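Local coordinates for protein argininosuccinate lyase (Chelativorans sp., PDB 6RXA) that acts as a carbon–nitrogen lyase of the aspartase/fumarase superfamily (EDDS lyase) and probably also splits argininosuccinate into fumarate and arginine, at residues A[26-31]-A[332-337]; A[162-167]-A[366-371]. The protein carries 2 engineered substitutions. All coordinates share one frame; numbering follows the deposited sequence.

Contact 1: A[26-31]-A[332-337]; sequences YDFDAA and IDALIA. With FMT (formic acid), chain D.
The carbonyl oxygen of F28 and the carboxylate of D333 share one bridging water, which donates to F28 O at 2.7 Å and to D333 OD2 at 2.8 Å. The bridge joins an N-terminal helix, 20-31, to helix 329-348 of the long helical bundle that forms the core of this superfamily. The two segments run nearly antiparallel, at 165°, with their axes 9.2 Å apart at closest approach. D333 faces two ways: OD1 forms a salt bridge with R130 on the bundle helix 112-147, while OD2 serves the water; the salt bridge probably steadies the carboxylate that receives the water.

Beside this polar link, the rest of the contact is an aromatic ring packed on two alanines. The F28 ring lies flat over A334, whose CA stands 3.8 Å from the ring centroid and only 8° off its normal, a CH-pi contact. A334 CB comes to 3.5 Å of F28 CE1 over the same face, and A337 CB approaches F28 CD2 obliquely at 3.7 Å. What brings the ring there is chi1 of 72°, which places CG between the backbone N and the carbonyl carbon. The small alanines let the ring settle close against the neighbouring helix. Y26, which takes no part in the packing, belongs to a site where fumarate binds; its OH donates to formate O2 at 3.0 Å, and R112 NH1 of a second subunit holds the same formate.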
loop_
_atom_site.group_PDB
_atom_site.type_symbol
_atom_site.label_atom_id
_atom_site.label_comp_id
_atom_site.label_asym_id
_atom_site.label_seq_id
_atom_site.Cartn_x
_atom_site.Cartn_y
_atom_site.Cartn_z
ATOM N N TYR A 26 -1.301 3.308 25.213
ATOM C CA TYR A 26 -0.868 4.688 25.357
ATOM C C TYR A 26 0.631 4.811 25.550
ATOM O O TYR A 26 1.176 5.908 25.377
ATOM C CB TYR A 26 -1.574 5.324 26.556
ATOM C CG TYR A 26 -3.050 5.529 26.341
ATOM C CD1 TYR A 26 -3.945 4.498 26.544
ATOM C CD2 TYR A 26 -3.543 6.753 25.917
ATOM C CE1 TYR A 26 -5.296 4.667 26.322
ATOM C CE2 TYR A 26 -4.898 6.942 25.706
ATOM C CZ TYR A 26 -5.765 5.894 25.912
ATOM O OH TYR A 26 -7.114 6.060 25.703
ATOM N N ASP A 27 1.300 3.718 25.908
ATOM C CA ASP A 27 2.690 3.780 26.340
ATOM C C ASP A 27 3.693 3.359 25.270
ATOM O O ASP A 27 4.857 3.778 25.341
ATOM C CB ASP A 27 2.910 2.874 27.565
ATOM C CG ASP A 27 2.215 3.377 28.836
ATOM O OD1 ASP A 27 1.730 4.521 28.855
ATOM O OD2 ASP A 27 2.155 2.605 29.812
ATOM N N PHE A 28 3.289 2.547 24.285
ATOM C CA PHE A 28 4.291 1.906 23.433
ATOM C C PHE A 28 5.036 2.908 22.553
ATOM O O PHE A 28 6.219 2.700 22.251
ATOM C CB PHE A 28 3.674 0.760 22.599
ATOM C CG PHE A 28 2.767 1.217 21.480
ATOM C CD1 PHE A 28 3.284 1.646 20.267
ATOM C CD2 PHE A 28 1.389 1.178 21.644
ATOM C CE1 PHE A 28 2.452 2.060 19.257
ATOM C CE2 PHE A 28 0.550 1.594 20.636
ATOM C CZ PHE A 28 1.078 2.027 19.447
ATOM N N ASP A 29 4.381 3.988 22.114
ATOM C CA ASP A 29 5.015 4.863 21.137
ATOM C C ASP A 29 6.238 5.544 21.736
ATOM O O ASP A 29 7.330 5.501 21.159
ATOM C CB ASP A 29 4.015 5.894 20.617
ATOM C CG ASP A 29 4.591 6.755 19.505
ATOM O OD1 ASP A 29 5.287 6.208 18.623
ATOM O OD2 ASP A 29 4.332 7.973 19.511
ATOM N N ALA A 30 6.081 6.138 22.918
ATOM C CA ALA A 30 7.193 6.853 23.526
ATOM C C ALA A 30 8.260 5.904 24.050
ATOM O O ALA A 30 9.428 6.294 24.156
ATOM C CB ALA A 30 6.674 7.741 24.655
ATOM N N ALA A 31 7.887 4.673 24.383
ATOM C CA ALA A 31 8.827 3.723 24.961
ATOM C C ALA A 31 9.613 2.945 23.915
ATOM O O ALA A 31 10.619 2.307 24.258
ATOM C CB ALA A 31 8.079 2.730 25.851
ATOM N N ILE A 332 6.192 -3.594 15.953
ATOM C CA ILE A 332 5.902 -4.806 16.701
ATOM C C ILE A 332 5.312 -4.452 18.053
ATOM O O ILE A 332 4.370 -5.097 18.527
ATOM C CB ILE A 332 7.156 -5.690 16.812
ATOM C CG1 ILE A 332 7.603 -6.108 15.412
ATOM C CG2 ILE A 332 6.853 -6.901 17.664
ATOM C CD1 ILE A 332 9.046 -6.637 15.348
ATOM N N ASP A 333 5.852 -3.410 18.697
ATOM C CA ASP A 333 5.328 -3.013 19.994
ATOM C C ASP A 333 3.847 -2.660 19.909
ATOM O O ASP A 333 3.082 -2.965 20.829
ATOM C CB ASP A 333 6.104 -1.821 20.532
ATOM C CG ASP A 333 7.529 -2.153 20.895
ATOM O OD1 ASP A 333 7.872 -3.343 21.033
ATOM O OD2 ASP A 333 8.303 -1.196 21.064
ATOM N N ALA A 334 3.425 -2.012 18.816
ATOM C CA ALA A 334 2.011 -1.680 18.651
ATOM C C ALA A 334 1.156 -2.934 18.544
ATOM O O ALA A 334 0.063 -3.004 19.122
ATOM C CB ALA A 334 1.814 -0.826 17.399
ATOM N N LEU A 335 1.619 -3.920 17.769
ATOM C CA LEU A 335 0.899 -5.177 17.638
ATOM C C LEU A 335 0.712 -5.838 18.989
ATOM O O LEU A 335 -0.377 -6.328 19.300
ATOM C CB LEU A 335 1.652 -6.105 16.682
ATOM C CG LEU A 335 1.048 -7.493 16.477
ATOM C CD1 LEU A 335 1.457 -8.044 15.101
ATOM C CD2 LEU A 335 1.459 -8.489 17.559
ATOM N N ILE A 336 1.763 -5.846 19.816
ATOM C CA ILE A 336 1.675 -6.509 21.111
ATOM C C ILE A 336 0.686 -5.779 22.008
ATOM O O ILE A 336 -0.128 -6.402 22.697
ATOM C CB ILE A 336 3.074 -6.626 21.754
ATOM C CG1 ILE A 336 4.006 -7.510 20.907
ATOM C CG2 ILE A 336 2.934 -7.162 23.172
ATOM C CD1 ILE A 336 3.634 -8.972 20.841
ATOM N N ALA A 337 0.728 -4.447 22.006
ATOM C CA ALA A 337 -0.202 -3.665 22.811
ATOM C C ALA A 337 -1.644 -3.936 22.401
ATOM O O ALA A 337 -2.512 -4.132 23.258
ATOM C CB ALA A 337 0.136 -2.182 22.686
HETATM C C FMT D . -8.847 8.767 27.179
HETATM O O1 FMT D . -9.531 9.730 27.537
HETATM O O2 FMT D . -7.905 8.888 26.392
HETATM O O HOH W 1 7.349 0.372 23.121
#

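Contact 2: A[162-167]-A[366-371]; sequences EAQPIT and TMTDLT
Q164 reaches from its strand to T368, in the first turn of helix 367-378, and the way it gets there illustrates how one extended side chain can tie a strand to a helix. CG stands beside the backbone N, anti to the carbonyl carbon (chi1 -65°), and the chain then runs straight on (chi2 176°) to bring the amide across the threonine at about a right angle. Its NE2 donates a weak bond to T368 OG1, 3.1 Å long and bent to 147°. NE2 also lies 3.5 Å from T368 CG2, so the amide meets the methyl as well as the hydroxyl. The other amide atom, OE1, accepts from R443 NE, and this second bond helps to fix which way the amide is flipped. With an alanine here, T368 OG1 and R443 NE would probably each lose their amide partner, and a gap would be likely to open between strand and helix.

Next to it, P165 CG meets T366 CG2 at 4.0 Å, the threonine methyl being set beside its own backbone N. Farther along the helix, T371 OG1 bonds to M367 O at 2.8 Å, while T371 N reaches the same oxygen from the opposite face of the carbonyl plane. The strand belongs to the hairpin 153-158/161-167, whose T158 is a known fumarate contact, and M283 of a third subunit packs on A163 and T368, consistent with the active sites built from several subunits that characterise the aspartase/fumarase fold.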
loop_
_atom_site.group_PDB
_atom_site.type_symbol
_atom_site.label_atom_id
_atom_site.label_comp_id
_atom_site.label_asym_id
_atom_site.label_seq_id
_atom_site.Cartn_x
_atom_site.Cartn_y
_atom_site.Cartn_z
ATOM N N GLU A 162 -28.976 -8.640 10.703
ATOM C CA GLU A 162 -29.195 -9.856 11.480
ATOM C C GLU A 162 -29.497 -11.018 10.551
ATOM O O GLU A 162 -30.363 -10.914 9.667
ATOM C CB GLU A 162 -30.360 -9.675 12.455
ATOM C CG GLU A 162 -30.116 -8.629 13.527
ATOM C CD GLU A 162 -31.077 -8.712 14.693
ATOM O OE1 GLU A 162 -31.824 -9.705 14.785
ATOM O OE2 GLU A 162 -31.084 -7.764 15.525
ATOM N N ALA A 163 -28.786 -12.131 10.759
ATOM C CA ALA A 163 -28.836 -13.279 9.849
ATOM C C ALA A 163 -29.573 -14.465 10.458
ATOM O O ALA A 163 -30.690 -14.773 10.021
ATOM C CB ALA A 163 -27.424 -13.650 9.386
ATOM N N GLN A 164 -28.982 -15.166 11.425
ATOM C CA GLN A 164 -29.597 -16.336 12.052
ATOM C C GLN A 164 -29.143 -16.411 13.498
ATOM O O GLN A 164 -28.169 -15.771 13.902
ATOM C CB GLN A 164 -29.222 -17.627 11.321
ATOM C CG GLN A 164 -29.749 -17.754 9.883
ATOM C CD GLN A 164 -29.249 -19.011 9.190
ATOM O OE1 GLN A 164 -28.389 -19.729 9.710
ATOM N NE2 GLN A 164 -29.780 -19.280 8.002
ATOM N N PRO A 165 -29.815 -17.237 14.322
ATOM C CA PRO A 165 -29.386 -17.394 15.719
ATOM C C PRO A 165 -28.146 -18.271 15.850
ATOM O O PRO A 165 -28.031 -19.313 15.204
ATOM C CB PRO A 165 -30.598 -18.061 16.391
ATOM C CG PRO A 165 -31.755 -17.812 15.452
ATOM C CD PRO A 165 -31.130 -17.859 14.089
ATOM N N ILE A 166 -27.224 -17.833 16.719
ATOM C CA ILE A 166 -26.049 -18.606 17.109
ATOM C C ILE A 166 -25.897 -18.467 18.621
ATOM O O ILE A 166 -26.854 -18.135 19.324
ATOM C CB ILE A 166 -24.789 -18.122 16.370
ATOM C CG1 ILE A 166 -24.502 -16.657 16.692
ATOM C CG2 ILE A 166 -24.935 -18.320 14.871
ATOM C CD1 ILE A 166 -23.048 -16.252 16.453
ATOM N N THR A 167 -24.688 -18.700 19.127
ATOM C CA THR A 167 -24.361 -18.355 20.504
ATOM C C THR A 167 -23.067 -17.554 20.508
ATOM O O THR A 167 -22.279 -17.600 19.558
ATOM C CB THR A 167 -24.162 -19.593 21.383
ATOM O OG1 THR A 167 -22.981 -20.276 20.940
ATOM C CG2 THR A 167 -25.359 -20.516 21.303
ATOM N N THR A 366 -35.009 -15.855 12.709
ATOM C CA THR A 366 -35.533 -17.221 12.684
ATOM C C THR A 366 -36.256 -17.565 11.387
ATOM O O THR A 366 -36.793 -18.672 11.274
ATOM C CB THR A 366 -36.470 -17.429 13.879
ATOM O OG1 THR A 366 -37.488 -16.418 13.852
ATOM C CG2 THR A 366 -35.688 -17.340 15.185
ATOM N N MET A 367 -36.273 -16.684 10.386
ATOM C CA MET A 367 -37.089 -16.952 9.208
ATOM C C MET A 367 -36.534 -18.083 8.340
ATOM O O MET A 367 -37.307 -18.731 7.624
ATOM C CB MET A 367 -37.280 -15.685 8.376
ATOM C CG MET A 367 -38.113 -14.622 9.056
ATOM S SD MET A 367 -39.789 -15.169 9.425
ATOM C CE MET A 367 -39.725 -15.260 11.216
ATOM N N THR A 368 -35.221 -18.334 8.369
ATOM C CA THR A 368 -34.701 -19.467 7.609
ATOM C C THR A 368 -35.296 -20.766 8.123
ATOM O O THR A 368 -35.734 -21.615 7.342
ATOM C CB THR A 368 -33.181 -19.553 7.682
ATOM O OG1 THR A 368 -32.583 -18.401 7.093
ATOM C CG2 THR A 368 -32.712 -20.792 6.904
ATOM N N ASP A 369 -35.349 -20.928 9.445
ATOM C CA ASP A 369 -35.923 -22.157 9.984
ATOM C C ASP A 369 -37.394 -22.297 9.621
ATOM O O ASP A 369 -37.874 -23.407 9.370
ATOM C CB ASP A 369 -35.708 -22.263 11.485
ATOM C CG ASP A 369 -34.380 -22.900 11.814
ATOM O OD1 ASP A 369 -33.506 -22.894 10.920
ATOM O OD2 ASP A 369 -34.212 -23.420 12.941
ATOM N N LEU A 370 -38.142 -21.186 9.586
ATOM C CA LEU A 370 -39.526 -21.260 9.113
ATOM C C LEU A 370 -39.586 -21.741 7.662
ATOM O O LEU A 370 -40.425 -22.586 7.310
ATOM C CB LEU A 370 -40.214 -19.906 9.298
ATOM C CG LEU A 370 -41.720 -19.830 9.031
ATOM C CD1 LEU A 370 -42.479 -20.698 10.030
ATOM C CD2 LEU A 370 -42.219 -18.394 9.088
ATOM N N THR A 371 -38.679 -21.241 6.814
ATOM C CA THR A 371 -38.630 -21.650 5.410
ATOM C C THR A 371 -38.239 -23.120 5.269
ATOM O O THR A 371 -38.848 -23.867 4.487
ATOM C CB THR A 371 -37.608 -20.777 4.671
ATOM O OG1 THR A 371 -37.851 -19.384 4.927
ATOM C CG2 THR A 371 -37.663 -21.030 3.164
#

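The two contacts share no helix or strand, and their centres lie 41 Å apart. Distance from the chain centre does not predict burial here: contact 1 is the more central, about 14 Å out, yet only partly buried, whereas contact 2, about 32 Å out, is buried, with helices of its own chain and neighbouring subunits both packing on it. Where solvent can enter, 26-31 and 332-337 join through a water and a ring laid on alanines; in the buried contact, 162-167 and 366-371 meet through a weak amide-hydroxyl bond and aliphatic packing. Contact 1 includes a fumarate-binding residue, Y26, whereas in contact 2 the Q164 side chain is about 8 Å from that of one, T158.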